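Local coordinates for protein (thymidylate synthase) (Bacillus subtilis, PDB 1B02) that catalyses the reductive methylation of dUMP to dTMP with methylenetetrahydrofolate as methyl donor and reductant, supplying a precursor for DNA synthesis, at residues Met1-Lys6 / Asn52-Ile57; Val63-Ala68 / Phe262-Tyr267; Phe110-Lys115 / Thr145-Pro150; Ala68-Leu73 / Phe257-Phe262. All blocks are in the same frame, centred on the assembly; numbering follows the deposited sequence.

Contact 1: residues Met1-Lys6 / Asn52-Ile57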
loop_
_atom_site.group_PDB
_atom_site.type_symbol
_atom_site.label_atom_id
_atom_site.label_comp_id
_atom_site.label_asym_id
_atom_site.label_seq_id
_atom_site.Cartn_x
_atom_site.Cartn_y
_atom_site.Cartn_z
ATOM N N MET A 1 18.246 -12.969 1.423
ATOM C CA MET A 1 19.019 -11.792 0.928
ATOM C C MET A 1 18.421 -10.471 1.413
ATOM O O MET A 1 19.149 -9.588 1.868
ATOM C CB MET A 1 19.077 -11.803 -0.602
ATOM C CG MET A 1 20.157 -12.708 -1.172
ATOM S SD MET A 1 21.789 -11.944 -1.145
ATOM C CE MET A 1 22.547 -12.836 0.209
ATOM N N THR A 2 17.100 -10.330 1.306
ATOM C CA THR A 2 16.427 -9.114 1.763
ATOM C C THR A 2 15.323 -9.448 2.760
ATOM O O THR A 2 14.817 -10.571 2.794
ATOM C CB THR A 2 15.808 -8.315 0.594
ATOM O OG1 THR A 2 14.554 -8.896 0.220
ATOM C CG2 THR A 2 16.741 -8.312 -0.600
ATOM N N GLN A 3 14.952 -8.466 3.574
ATOM C CA GLN A 3 13.915 -8.659 4.578
ATOM C C GLN A 3 12.561 -8.983 3.949
ATOM O O GLN A 3 11.902 -9.947 4.335
ATOM C CB GLN A 3 13.793 -7.408 5.451
ATOM C CG GLN A 3 14.681 -7.431 6.688
ATOM C CD GLN A 3 14.858 -6.058 7.313
ATOM O OE1 GLN A 3 13.969 -5.208 7.243
ATOM N NE2 GLN A 3 16.014 -5.836 7.929
ATOM N N PHE A 4 12.153 -8.176 2.976
ATOM C CA PHE A 4 10.874 -8.376 2.309
ATOM C C PHE A 4 10.795 -9.698 1.547
ATOM O O PHE A 4 9.825 -10.441 1.684
ATOM C CB PHE A 4 10.594 -7.213 1.355
ATOM C CG PHE A 4 9.172 -7.149 0.873
ATOM C CD1 PHE A 4 8.204 -8.018 1.377
ATOM C CD2 PHE A 4 8.798 -6.216 -0.085
ATOM C CE1 PHE A 4 6.883 -7.953 0.933
ATOM C CE2 PHE A 4 7.478 -6.144 -0.534
ATOM C CZ PHE A 4 6.522 -7.017 -0.022
ATOM N N ASP A 5 11.811 -9.988 0.741
ATOM C CA ASP A 5 11.827 -11.222 -0.036
ATOM C C ASP A 5 11.685 -12.447 0.860
ATOM O O ASP A 5 10.890 -13.341 0.576
ATOM C CB ASP A 5 13.124 -11.328 -0.844
ATOM C CG ASP A 5 13.088 -10.498 -2.109
ATOM O OD1 ASP A 5 12.096 -10.598 -2.862
ATOM O OD2 ASP A 5 14.053 -9.745 -2.352
ATOM N N LYS A 6 12.457 -12.479 1.942
ATOM C CA LYS A 6 12.423 -13.600 2.874
ATOM C C LYS A 6 11.046 -13.785 3.522
ATOM O O LYS A 6 10.533 -14.903 3.602
ATOM C CB LYS A 6 13.490 -13.406 3.956
ATOM C CG LYS A 6 13.203 -14.139 5.258
ATOM C CD LYS A 6 14.472 -14.705 5.871
ATOM C CE LYS A 6 14.162 -15.506 7.128
ATOM N NZ LYS A 6 15.394 -16.074 7.748
ATOM N N ASN A 52 13.567 -0.893 9.045
ATOM C CA ASN A 52 13.882 0.221 8.152
ATOM C C ASN A 52 15.372 0.374 7.853
ATOM O O ASN A 52 15.828 1.444 7.457
ATOM C CB ASN A 52 13.326 1.534 8.714
ATOM C CG ASN A 52 11.975 1.891 8.121
ATOM O OD1 ASN A 52 11.044 2.263 8.837
ATOM N ND2 ASN A 52 11.862 1.776 6.804
ATOM N N SER A 53 16.129 -0.698 8.047
ATOM C CA SER A 53 17.553 -0.671 7.756
ATOM C C SER A 53 17.695 -0.973 6.264
ATOM O O SER A 53 18.781 -0.870 5.692
ATOM C CB SER A 53 18.295 -1.723 8.589
ATOM O OG SER A 53 17.880 -3.037 8.260
ATOM N N GLU A 54 16.575 -1.347 5.649
ATOM C CA GLU A 54 16.510 -1.662 4.225
ATOM C C GLU A 54 15.222 -1.091 3.665
ATOM O O GLU A 54 14.304 -0.760 4.414
ATOM C CB GLU A 54 16.465 -3.171 3.981
ATOM C CG GLU A 54 17.608 -3.977 4.536
ATOM C CD GLU A 54 17.475 -5.439 4.164
ATOM O OE1 GLU A 54 16.485 -5.779 3.484
ATOM O OE2 GLU A 54 18.349 -6.245 4.543
ATOM N N VAL A 55 15.154 -0.989 2.346
ATOM C CA VAL A 55 13.950 -0.500 1.694
ATOM C C VAL A 55 13.151 -1.750 1.337
ATOM O O VAL A 55 13.637 -2.624 0.617
ATOM C CB VAL A 55 14.279 0.289 0.413
ATOM C CG1 VAL A 55 12.995 0.649 -0.321
ATOM C CG2 VAL A 55 15.055 1.547 0.769
ATOM N N PRO A 56 11.917 -1.860 1.852
ATOM C CA PRO A 56 11.079 -3.030 1.566
ATOM C C PRO A 56 10.572 -3.116 0.127
ATOM O O PRO A 56 9.544 -2.533 -0.219
ATOM C CB PRO A 56 9.941 -2.912 2.576
ATOM C CG PRO A 56 9.838 -1.451 2.845
ATOM C CD PRO A 56 11.232 -0.892 2.728
ATOM N N ILE A 57 11.303 -3.845 -0.710
ATOM C CA ILE A 57 10.920 -4.029 -2.104
ATOM C C ILE A 57 11.408 -5.395 -2.568
ATOM O O ILE A 57 12.486 -5.843 -2.175
ATOM C CB ILE A 57 11.519 -2.925 -3.011
ATOM C CG1 ILE A 57 11.014 -3.097 -4.446
ATOM C CG2 ILE A 57 13.037 -2.975 -2.966
ATOM C CD1 ILE A 57 10.679 -1.794 -5.139
HETATM O O HOH W 1 13.843 -2.692 6.746
HETATM O O HOH W 2 13.986 -5.863 2.172
#
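The N-terminal turn of helix 3-18 meets the E54 carboxylate, a worked example of an acid from a distant loop serving backbone N-H groups in the first turn of a helix. Q3 N gives a nearly straight bond to E54 OE1 (3.1 Å, 174°), arriving on the syn side but tilted from the carboxylate plane. A water that donates to the same OE1 accepts from F4 N, carrying the link to the next amide. The Q3 side-chain amide stacks on the carboxylate with the planes 12° apart, Q3 CD lying 4.1 Å from E54 CD. Within the helix start, T2 is the N-cap: its OG1 accepts from D5 N at 3.0 Å and donates to D5 OD2 at 2.8 Å. F4 has CG anti to its backbone N (chi1 -166°), which sends the ring to the loop, where I57 N stands at the ring edge, 3.5 Å from F4 CD2. An alanine at E54 has no carboxylate, which would probably leave Q3 N without its straight bond and the water bridge to F4 N without its anchor at OE1. The F4 side chain also packs on N189 and V193 of helix 188-207 and on M48 of strand 40-50, placing the helix start beside both.

Contact 2: residues Val63-Ala68 / Phe262-Tyr267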
loop_
_atom_site.group_PDB
_atom_site.type_symbol
_atom_site.label_atom_id
_atom_site.label_comp_id
_atom_site.label_asym_id
_atom_site.label_seq_id
_atom_site.Cartn_x
_atom_site.Cartn_y
_atom_site.Cartn_z
ATOM N N VAL A 63 9.439 -4.811 -9.866
ATOM C CA VAL A 63 8.336 -4.112 -9.216
ATOM C C VAL A 63 8.198 -2.708 -9.791
ATOM O O VAL A 63 9.167 -1.951 -9.835
ATOM C CB VAL A 63 8.556 -4.010 -7.691
ATOM C CG1 VAL A 63 7.433 -3.205 -7.058
ATOM C CG2 VAL A 63 8.621 -5.401 -7.080
ATOM N N ALA A 64 6.992 -2.369 -10.237
ATOM C CA ALA A 64 6.727 -1.051 -10.805
ATOM C C ALA A 64 6.654 -0.033 -9.672
ATOM O O ALA A 64 5.603 0.565 -9.422
ATOM C CB ALA A 64 5.418 -1.077 -11.581
ATOM N N TRP A 65 7.784 0.164 -8.999
ATOM C CA TRP A 65 7.871 1.075 -7.865
ATOM C C TRP A 65 7.447 2.507 -8.148
ATOM O O TRP A 65 6.883 3.170 -7.279
ATOM C CB TRP A 65 9.289 1.060 -7.296
ATOM C CG TRP A 65 10.314 1.638 -8.209
ATOM C CD1 TRP A 65 11.036 0.974 -9.159
ATOM C CD2 TRP A 65 10.763 2.997 -8.239
ATOM N NE1 TRP A 65 11.911 1.835 -9.776
ATOM C CE2 TRP A 65 11.765 3.084 -9.231
ATOM C CE3 TRP A 65 10.419 4.151 -7.521
ATOM C CZ2 TRP A 65 12.427 4.280 -9.525
ATOM C CZ3 TRP A 65 11.078 5.342 -7.813
ATOM C CH2 TRP A 65 12.071 5.396 -8.808
ATOM N N LYS A 66 7.719 2.989 -9.355
ATOM C CA LYS A 66 7.338 4.349 -9.715
ATOM C C LYS A 66 5.818 4.484 -9.699
ATOM O O LYS A 66 5.274 5.478 -9.213
ATOM C CB LYS A 66 7.878 4.697 -11.104
ATOM C CG LYS A 66 9.285 5.270 -11.097
ATOM C CD LYS A 66 9.322 6.639 -11.755
ATOM C CE LYS A 66 10.528 6.781 -12.670
ATOM N NZ LYS A 66 10.729 8.195 -13.086
ATOM N N THR A 67 5.140 3.472 -10.232
ATOM C CA THR A 67 3.682 3.454 -10.285
ATOM C C THR A 67 3.102 3.413 -8.874
ATOM O O THR A 67 2.101 4.070 -8.582
ATOM C CB THR A 67 3.177 2.222 -11.061
ATOM O OG1 THR A 67 3.783 2.198 -12.358
ATOM C CG2 THR A 67 1.668 2.265 -11.214
ATOM N N ALA A 68 3.738 2.633 -8.005
ATOM C CA ALA A 68 3.301 2.505 -6.622
ATOM C C ALA A 68 3.312 3.867 -5.935
ATOM O O ALA A 68 2.336 4.252 -5.289
ATOM C CB ALA A 68 4.207 1.533 -5.876
ATOM N N PHE A 262 11.916 11.027 -5.916
ATOM C CA PHE A 262 12.241 9.676 -5.475
ATOM C C PHE A 262 13.084 8.954 -6.512
ATOM O O PHE A 262 12.761 8.952 -7.700
ATOM C CB PHE A 262 10.958 8.879 -5.214
ATOM C CG PHE A 262 10.025 9.542 -4.246
ATOM C CD1 PHE A 262 10.184 9.363 -2.877
ATOM C CD2 PHE A 262 9.007 10.374 -4.700
ATOM C CE1 PHE A 262 9.347 10.007 -1.974
ATOM C CE2 PHE A 262 8.164 11.023 -3.807
ATOM C CZ PHE A 262 8.334 10.840 -2.440
ATOM N N LYS A 263 14.167 8.340 -6.048
ATOM C CA LYS A 263 15.069 7.610 -6.924
ATOM C C LYS A 263 15.558 6.344 -6.240
ATOM O O LYS A 263 16.121 6.401 -5.147
ATOM C CB LYS A 263 16.273 8.483 -7.289
ATOM C CG LYS A 263 16.106 9.279 -8.576
ATOM C CD LYS A 263 16.905 10.578 -8.534
ATOM C CE LYS A 263 16.520 11.510 -9.680
ATOM N NZ LYS A 263 15.051 11.516 -9.958
ATOM N N LEU A 264 15.330 5.201 -6.879
ATOM C CA LEU A 264 15.786 3.929 -6.332
ATOM C C LEU A 264 17.188 3.715 -6.878
ATOM O O LEU A 264 17.400 3.738 -8.088
ATOM C CB LEU A 264 14.870 2.779 -6.769
ATOM C CG LEU A 264 13.818 2.274 -5.771
ATOM C CD1 LEU A 264 13.460 0.840 -6.117
ATOM C CD2 LEU A 264 14.337 2.357 -4.341
ATOM N N ILE A 265 18.145 3.516 -5.983
ATOM C CA ILE A 265 19.529 3.326 -6.383
ATOM C C ILE A 265 19.964 1.870 -6.294
ATOM O O ILE A 265 19.770 1.214 -5.274
ATOM C CB ILE A 265 20.475 4.195 -5.508
ATOM C CG1 ILE A 265 20.456 5.643 -6.000
ATOM C CG2 ILE A 265 21.899 3.653 -5.561
ATOM C CD1 ILE A 265 19.166 6.372 -5.712
ATOM N N ASN A 266 20.555 1.373 -7.375
ATOM C CA ASN A 266 21.051 0.004 -7.429
ATOM C C ASN A 266 19.977 -1.055 -7.231
ATOM O O ASN A 266 20.210 -2.074 -6.577
ATOM C CB ASN A 266 22.153 -0.191 -6.386
ATOM C CG ASN A 266 23.342 -0.947 -6.934
ATOM O OD1 ASN A 266 23.733 -1.985 -6.400
ATOM N ND2 ASN A 266 23.927 -0.428 -8.009
ATOM N N TYR A 267 18.803 -0.819 -7.803
ATOM C CA TYR A 267 17.713 -1.772 -7.683
ATOM C C TYR A 267 17.890 -2.914 -8.676
ATOM O O TYR A 267 17.514 -2.801 -9.842
ATOM C CB TYR A 267 16.366 -1.077 -7.919
ATOM C CG TYR A 267 15.173 -2.013 -7.892
ATOM C CD1 TYR A 267 15.163 -3.145 -7.074
ATOM C CD2 TYR A 267 14.058 -1.772 -8.693
ATOM C CE1 TYR A 267 14.073 -4.015 -7.060
ATOM C CE2 TYR A 267 12.964 -2.635 -8.687
ATOM C CZ TYR A 267 12.977 -3.754 -7.869
ATOM O OH TYR A 267 11.901 -4.616 -7.869
#
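A leucine methyl stands almost squarely over the indole of W65: L264 CD1 lies 3.8 Å from the centroid of its five-membered ring and only 9° off the ring normal, a CH-pi contact. L264 CG follows over the same face, above the centre of the whole indole, while the opposite face is overlain toward its rim by K66 CG, so the flat group is held between two aliphatic chains. Its far edge points at the strand backbone, with F262 O close to the ring plane, 3.8 Å from W65 CH2. The first torsion of W65 sets CG between its backbone N and carbonyl carbon (chi1 67°), turning the indole off the first turn of helix 65-77 and onto strand 262-265. The contact thus joins the start of that helix, with A64 at its N-cap and at the centre of an inverse gamma turn, to the two-stranded antiparallel sheet formed with strand 244-247. A64 and T67 touch the bound folate from this same helix start. Just past the strand, Y267 reaches back across the V63 side chain at about a right angle, and its OH accepts from V63 N at 3.2 Å while also bonding to L58 O. The Y267 ring packs obliquely beside the indole, Y267 CD2 coming to 4.1 Å from W65 CD1, with the five-membered ring of W65 and the Y267 ring at 84°.

Contact 3: residues Phe110-Lys115 / Thr145-Pro150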
loop_
_atom_site.group_PDB
_atom_site.type_symbol
_atom_site.label_atom_id
_atom_site.label_comp_id
_atom_site.label_asym_id
_atom_site.label_seq_id
_atom_site.Cartn_x
_atom_site.Cartn_y
_atom_site.Cartn_z
ATOM N N PHE A 110 -10.715 10.595 -1.453
ATOM C CA PHE A 110 -11.902 11.328 -1.037
ATOM C C PHE A 110 -12.032 11.390 0.486
ATOM O O PHE A 110 -12.417 12.419 1.042
ATOM C CB PHE A 110 -13.150 10.676 -1.628
ATOM C CG PHE A 110 -14.427 11.357 -1.245
ATOM C CD1 PHE A 110 -14.912 12.423 -1.994
ATOM C CD2 PHE A 110 -15.145 10.941 -0.129
ATOM C CE1 PHE A 110 -16.098 13.067 -1.637
ATOM C CE2 PHE A 110 -16.331 11.576 0.238
ATOM C CZ PHE A 110 -16.808 12.641 -0.518
ATOM N N GLN A 111 -11.718 10.285 1.154
ATOM C CA GLN A 111 -11.807 10.221 2.610
ATOM C C GLN A 111 -10.714 11.060 3.260
ATOM O O GLN A 111 -10.979 11.837 4.176
ATOM C CB GLN A 111 -11.688 8.769 3.091
ATOM C CG GLN A 111 -12.913 7.918 2.826
ATOM C CD GLN A 111 -14.192 8.565 3.318
ATOM O OE1 GLN A 111 -14.232 9.132 4.410
ATOM N NE2 GLN A 111 -15.248 8.480 2.514
ATOM N N LEU A 112 -9.485 10.893 2.779
ATOM C CA LEU A 112 -8.340 11.625 3.310
ATOM C C LEU A 112 -8.452 13.126 3.072
ATOM O O LEU A 112 -7.785 13.916 3.739
ATOM C CB LEU A 112 -7.046 11.109 2.675
ATOM C CG LEU A 112 -6.663 9.655 2.960
ATOM C CD1 LEU A 112 -5.277 9.387 2.413
ATOM C CD2 LEU A 112 -6.707 9.385 4.459
ATOM N N GLY A 113 -9.299 13.516 2.122
ATOM C CA GLY A 113 -9.467 14.925 1.806
ATOM C C GLY A 113 -10.626 15.600 2.513
ATOM O O GLY A 113 -10.709 16.825 2.541
ATOM N N LYS A 114 -11.522 14.802 3.080
ATOM C CA LYS A 114 -12.683 15.321 3.797
ATOM C C LYS A 114 -12.257 16.152 5.006
ATOM O O LYS A 114 -11.481 15.685 5.845
ATOM C CB LYS A 114 -13.557 14.159 4.270
ATOM C CG LYS A 114 -14.995 14.231 3.813
ATOM C CD LYS A 114 -15.520 12.852 3.459
ATOM C CE LYS A 114 -16.440 12.319 4.545
ATOM N NZ LYS A 114 -17.816 12.870 4.426
ATOM N N LYS A 115 -12.763 17.378 5.093
ATOM C CA LYS A 115 -12.440 18.257 6.216
ATOM C C LYS A 115 -13.418 17.967 7.352
ATOM O O LYS A 115 -14.450 18.627 7.472
ATOM C CB LYS A 115 -12.562 19.727 5.799
ATOM C CG LYS A 115 -11.952 20.051 4.447
ATOM C CD LYS A 115 -10.604 20.736 4.597
ATOM C CE LYS A 115 -9.858 20.788 3.269
ATOM N NZ LYS A 115 -9.189 19.491 2.945
ATOM N N THR A 145 -5.369 7.050 10.765
ATOM C CA THR A 145 -5.980 7.478 9.510
ATOM C C THR A 145 -6.932 6.335 9.179
ATOM O O THR A 145 -6.572 5.163 9.316
ATOM C CB THR A 145 -4.948 7.641 8.368
ATOM O OG1 THR A 145 -4.062 6.518 8.347
ATOM C CG2 THR A 145 -4.141 8.914 8.563
ATOM N N MET A 146 -8.149 6.667 8.764
ATOM C CA MET A 146 -9.138 5.645 8.458
ATOM C C MET A 146 -9.821 5.856 7.111
ATOM O O MET A 146 -10.479 6.873 6.882
ATOM C CB MET A 146 -10.191 5.598 9.576
ATOM C CG MET A 146 -11.219 4.483 9.442
ATOM S SD MET A 146 -10.488 2.850 9.536
ATOM C CE MET A 146 -9.637 2.917 11.121
ATOM N N LEU A 147 -9.659 4.879 6.226
ATOM C CA LEU A 147 -10.257 4.924 4.898
ATOM C C LEU A 147 -11.610 4.222 4.955
ATOM O O LEU A 147 -12.485 4.457 4.121
ATOM C CB LEU A 147 -9.348 4.212 3.893
ATOM C CG LEU A 147 -8.536 5.048 2.899
ATOM C CD1 LEU A 147 -8.113 6.367 3.522
ATOM C CD2 LEU A 147 -7.322 4.248 2.467
ATOM N N TRP A 148 -11.770 3.360 5.954
ATOM C CA TRP A 148 -13.002 2.606 6.135
ATOM C C TRP A 148 -14.085 3.410 6.847
ATOM O O TRP A 148 -14.362 3.181 8.026
ATOM C CB TRP A 148 -12.721 1.326 6.922
ATOM C CG TRP A 148 -13.830 0.328 6.837
ATOM C CD1 TRP A 148 -14.921 0.246 7.652
ATOM C CD2 TRP A 148 -13.971 -0.721 5.872
ATOM N NE1 TRP A 148 -15.733 -0.789 7.256
ATOM C CE2 TRP A 148 -15.174 -1.400 6.164
ATOM C CE3 TRP A 148 -13.197 -1.155 4.786
ATOM C CZ2 TRP A 148 -15.625 -2.490 5.412
ATOM C CZ3 TRP A 148 -13.646 -2.241 4.035
ATOM C CH2 TRP A 148 -14.850 -2.895 4.354
ATOM N N ASN A 149 -14.688 4.353 6.127
ATOM C CA ASN A 149 -15.757 5.179 6.679
ATOM C C ASN A 149 -17.055 4.380 6.574
ATOM O O ASN A 149 -17.590 4.190 5.484
ATOM C CB ASN A 149 -15.876 6.484 5.891
ATOM C CG ASN A 149 -16.831 7.467 6.534
ATOM O OD1 ASN A 149 -17.708 7.082 7.305
ATOM N ND2 ASN A 149 -16.666 8.747 6.218
ATOM N N PRO A 150 -17.581 3.909 7.716
ATOM C CA PRO A 150 -18.817 3.117 7.760
ATOM C C PRO A 150 -20.044 3.771 7.138
ATOM O O PRO A 150 -20.951 3.082 6.671
ATOM C CB PRO A 150 -19.015 2.835 9.252
ATOM C CG PRO A 150 -18.217 3.884 9.950
ATOM C CD PRO A 150 -17.034 4.136 9.065
#
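Two side-chain amides make the polar part of this contact, between Q111 at the end of helix 109-113 and N149 in the loop that follows strand 144-146. N149 ND2 donates to Q111 OE1 (3.1 Å, 166°). The oxygen lies in the amide plane of the asparagine, but the donor sits 35° above the carbonyl plane of the glutamine, and the two amides stand nearly perpendicular, 86° apart. A bend at chi2 folds the Q111 chain so that its amide is presented to N149, and N149 CB also rests against the group, 3.7 Å from Q111 CD. Nonpolar contact comes from the leucines: L147 CD1 presses on L112, 3.5 Å from CD2, with CG of L112 scarcely farther. Around this pair L112 reaches I75 and W76 of helix 65-77, and L147 reaches Y163 of strand 162-169 and P160. The helix end is thereby laid against the edge of the mixed sheet within this chain, with the L147 side chain about 8 Å from that of C161, the predicted nucleophile. Backbone polarity enters where L147 O faces the aliphatic CG of Q111 at 3.7 Å. Since Q111 NE2 donates to H106 O and E152 OE2, and N149 OD1 accepts from D151 N, both amides have each end engaged, which probably fixes their rotation and is consistent with a bond running from asparagine to glutamine.

Contact 4: residues Ala68-Leu73 / Phe257-Phe262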
loop_
_atom_site.group_PDB
_atom_site.type_symbol
_atom_site.label_atom_id
_atom_site.label_comp_id
_atom_site.label_asym_id
_atom_site.label_seq_id
_atom_site.Cartn_x
_atom_site.Cartn_y
_atom_site.Cartn_z
ATOM N N ALA A 68 3.738 2.633 -8.005
ATOM C CA ALA A 68 3.301 2.505 -6.622
ATOM C C ALA A 68 3.312 3.867 -5.935
ATOM O O ALA A 68 2.336 4.252 -5.289
ATOM C CB ALA A 68 4.207 1.533 -5.876
ATOM N N ILE A 69 4.414 4.597 -6.082
ATOM C CA ILE A 69 4.536 5.918 -5.472
ATOM C C ILE A 69 3.531 6.897 -6.074
ATOM O O ILE A 69 2.974 7.741 -5.373
ATOM C CB ILE A 69 5.956 6.489 -5.650
ATOM C CG1 ILE A 69 6.961 5.632 -4.883
ATOM C CG2 ILE A 69 6.005 7.919 -5.149
ATOM C CD1 ILE A 69 8.397 6.045 -5.094
ATOM N N LYS A 70 3.297 6.781 -7.377
ATOM C CA LYS A 70 2.348 7.661 -8.048
ATOM C C LYS A 70 0.949 7.463 -7.470
ATOM O O LYS A 70 0.215 8.429 -7.250
ATOM C CB LYS A 70 2.334 7.373 -9.552
ATOM C CG LYS A 70 3.636 7.721 -10.262
ATOM C CD LYS A 70 3.378 8.165 -11.689
ATOM C CE LYS A 70 4.608 7.966 -12.558
ATOM N NZ LYS A 70 4.271 7.995 -14.007
ATOM N N GLU A 71 0.582 6.208 -7.226
ATOM C CA GLU A 71 -0.725 5.897 -6.661
ATOM C C GLU A 71 -0.810 6.473 -5.252
ATOM O O GLU A 71 -1.831 7.039 -4.861
ATOM C CB GLU A 71 -0.937 4.386 -6.613
ATOM C CG GLU A 71 -2.240 3.973 -5.951
ATOM C CD GLU A 71 -2.305 2.485 -5.690
ATOM O OE1 GLU A 71 -1.256 1.895 -5.354
ATOM O OE2 GLU A 71 -3.402 1.903 -5.822
ATOM N N LEU A 72 0.274 6.327 -4.495
ATOM C CA LEU A 72 0.336 6.843 -3.134
ATOM C C LEU A 72 0.066 8.342 -3.118
ATOM O O LEU A 72 -0.752 8.827 -2.337
ATOM C CB LEU A 72 1.712 6.569 -2.524
ATOM C CG LEU A 72 1.942 7.143 -1.122
ATOM C CD1 LEU A 72 1.129 6.350 -0.104
ATOM C CD2 LEU A 72 3.424 7.091 -0.780
ATOM N N LEU A 73 0.758 9.074 -3.983
ATOM C CA LEU A 73 0.594 10.521 -4.060
ATOM C C LEU A 73 -0.816 10.883 -4.496
ATOM O O LEU A 73 -1.367 11.898 -4.074
ATOM C CB LEU A 73 1.612 11.118 -5.036
ATOM C CG LEU A 73 3.078 11.005 -4.600
ATOM C CD1 LEU A 73 3.996 11.362 -5.758
ATOM C CD2 LEU A 73 3.325 11.926 -3.419
ATOM N N PHE A 257 6.276 17.313 -2.489
ATOM C CA PHE A 257 6.863 16.133 -3.107
ATOM C C PHE A 257 6.306 15.886 -4.507
ATOM O O PHE A 257 5.134 16.153 -4.779
ATOM C CB PHE A 257 6.596 14.898 -2.243
ATOM C CG PHE A 257 7.528 14.757 -1.073
ATOM C CD1 PHE A 257 8.841 14.339 -1.258
ATOM C CD2 PHE A 257 7.084 15.025 0.220
ATOM C CE1 PHE A 257 9.703 14.186 -0.170
ATOM C CE2 PHE A 257 7.937 14.874 1.314
ATOM C CZ PHE A 257 9.249 14.454 1.119
ATOM N N THR A 258 7.163 15.390 -5.394
ATOM C CA THR A 258 6.767 15.056 -6.755
ATOM C C THR A 258 7.432 13.731 -7.072
ATOM O O THR A 258 8.428 13.369 -6.445
ATOM C CB THR A 258 7.236 16.101 -7.787
ATOM O OG1 THR A 258 8.658 16.021 -7.945
ATOM C CG2 THR A 258 6.839 17.495 -7.348
ATOM N N ILE A 259 6.883 13.008 -8.041
ATOM C CA ILE A 259 7.424 11.710 -8.417
ATOM C C ILE A 259 8.927 11.754 -8.704
ATOM O O ILE A 259 9.626 10.751 -8.548
ATOM C CB ILE A 259 6.680 11.147 -9.651
ATOM C CG1 ILE A 259 7.201 9.748 -9.986
ATOM C CG2 ILE A 259 6.848 12.083 -10.828
ATOM C CD1 ILE A 259 6.831 8.694 -8.964
ATOM N N ASP A 260 9.422 12.922 -9.106
ATOM C CA ASP A 260 10.838 13.088 -9.425
ATOM C C ASP A 260 11.736 13.184 -8.199
ATOM O O ASP A 260 12.959 13.113 -8.318
ATOM C CB ASP A 260 11.039 14.335 -10.289
ATOM C CG ASP A 260 10.195 14.312 -11.545
ATOM O OD1 ASP A 260 10.412 13.412 -12.386
ATOM O OD2 ASP A 260 9.315 15.189 -11.687
ATOM N N ASP A 261 11.130 13.345 -7.025
ATOM C CA ASP A 261 11.887 13.454 -5.782
ATOM C C ASP A 261 12.288 12.094 -5.216
ATOM O O ASP A 261 12.924 12.013 -4.162
ATOM C CB ASP A 261 11.072 14.218 -4.739
ATOM C CG ASP A 261 10.974 15.695 -5.048
ATOM O OD1 ASP A 261 12.028 16.327 -5.259
ATOM O OD2 ASP A 261 9.843 16.224 -5.080
ATOM N N PHE A 262 11.916 11.027 -5.916
ATOM C CA PHE A 262 12.241 9.676 -5.475
ATOM C C PHE A 262 13.084 8.954 -6.512
ATOM O O PHE A 262 12.761 8.952 -7.700
ATOM C CB PHE A 262 10.958 8.879 -5.214
ATOM C CG PHE A 262 10.025 9.542 -4.246
ATOM C CD1 PHE A 262 10.184 9.363 -2.877
ATOM C CD2 PHE A 262 9.007 10.374 -4.700
ATOM C CE1 PHE A 262 9.347 10.007 -1.974
ATOM C CE2 PHE A 262 8.164 11.023 -3.807
ATOM C CZ PHE A 262 8.334 10.840 -2.440
#
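Helix 65-77 packs here on a short 3-10 turn, residues 259-261, that leads into strand 262-265, and within 68-73 the contact begins at I69. With CG1 placed beside its own backbone N (chi1 -65°), I69 divides its branches: CD1 meets F262 CB at 3.8 Å, while CG2 approaches the F262 ring obliquely, 3.9 Å from its CD2, and also borders I259 CD1. Trimming I69 to an alanine would probably open a gap beside the F262 ring and deprive I259 CD1 of part of its apolar cover. At K70 the aliphatic stem does the work, CG lying 3.6 Å from I259 CD1; the chain then bends at chi2 and carries NZ to M89 O. E71, which does not touch the 257-262 segment, bonds to W94 and Q195. One turn on from I69, L73 turns CD1 to the start of the 3-10 turn, where it reaches I259 N at 4.0 Å. No hydrogen bond crosses between the two segments. D261 OD1 is bonded to N248, and inside the turn D261 OD2 takes T258 N on its anti lone pair at 2.8 Å and T258 OG1, 3.1 Å away, from well above the carboxylate plane.

Contacts 2 and 4 are neighbours, their centres 10 Å apart: both use helix 65-77 and share A68 and F262, and K66 O of the one touches I259 CD1 of the other. Contact 1 adjoins contact 2 through I57, whose CD1 packs on W65, V63 and L264. Contact 3 stands apart, about 27 Å from contact 2 between centres and 30 Å from contact 1, across the centre of the chain. Along the sequence contact 1 closes first; contact 2 then encloses contact 4, which encloses contact 3. Segments far apart in sequence thus meet at helix 65-77, whose first turn borders the folate pocket and which contact 1 reaches only through I57; contact 3 lies at outer strand 144-146 of the mixed sheet, the L147 side chain about 8 Å from the bound nucleotide.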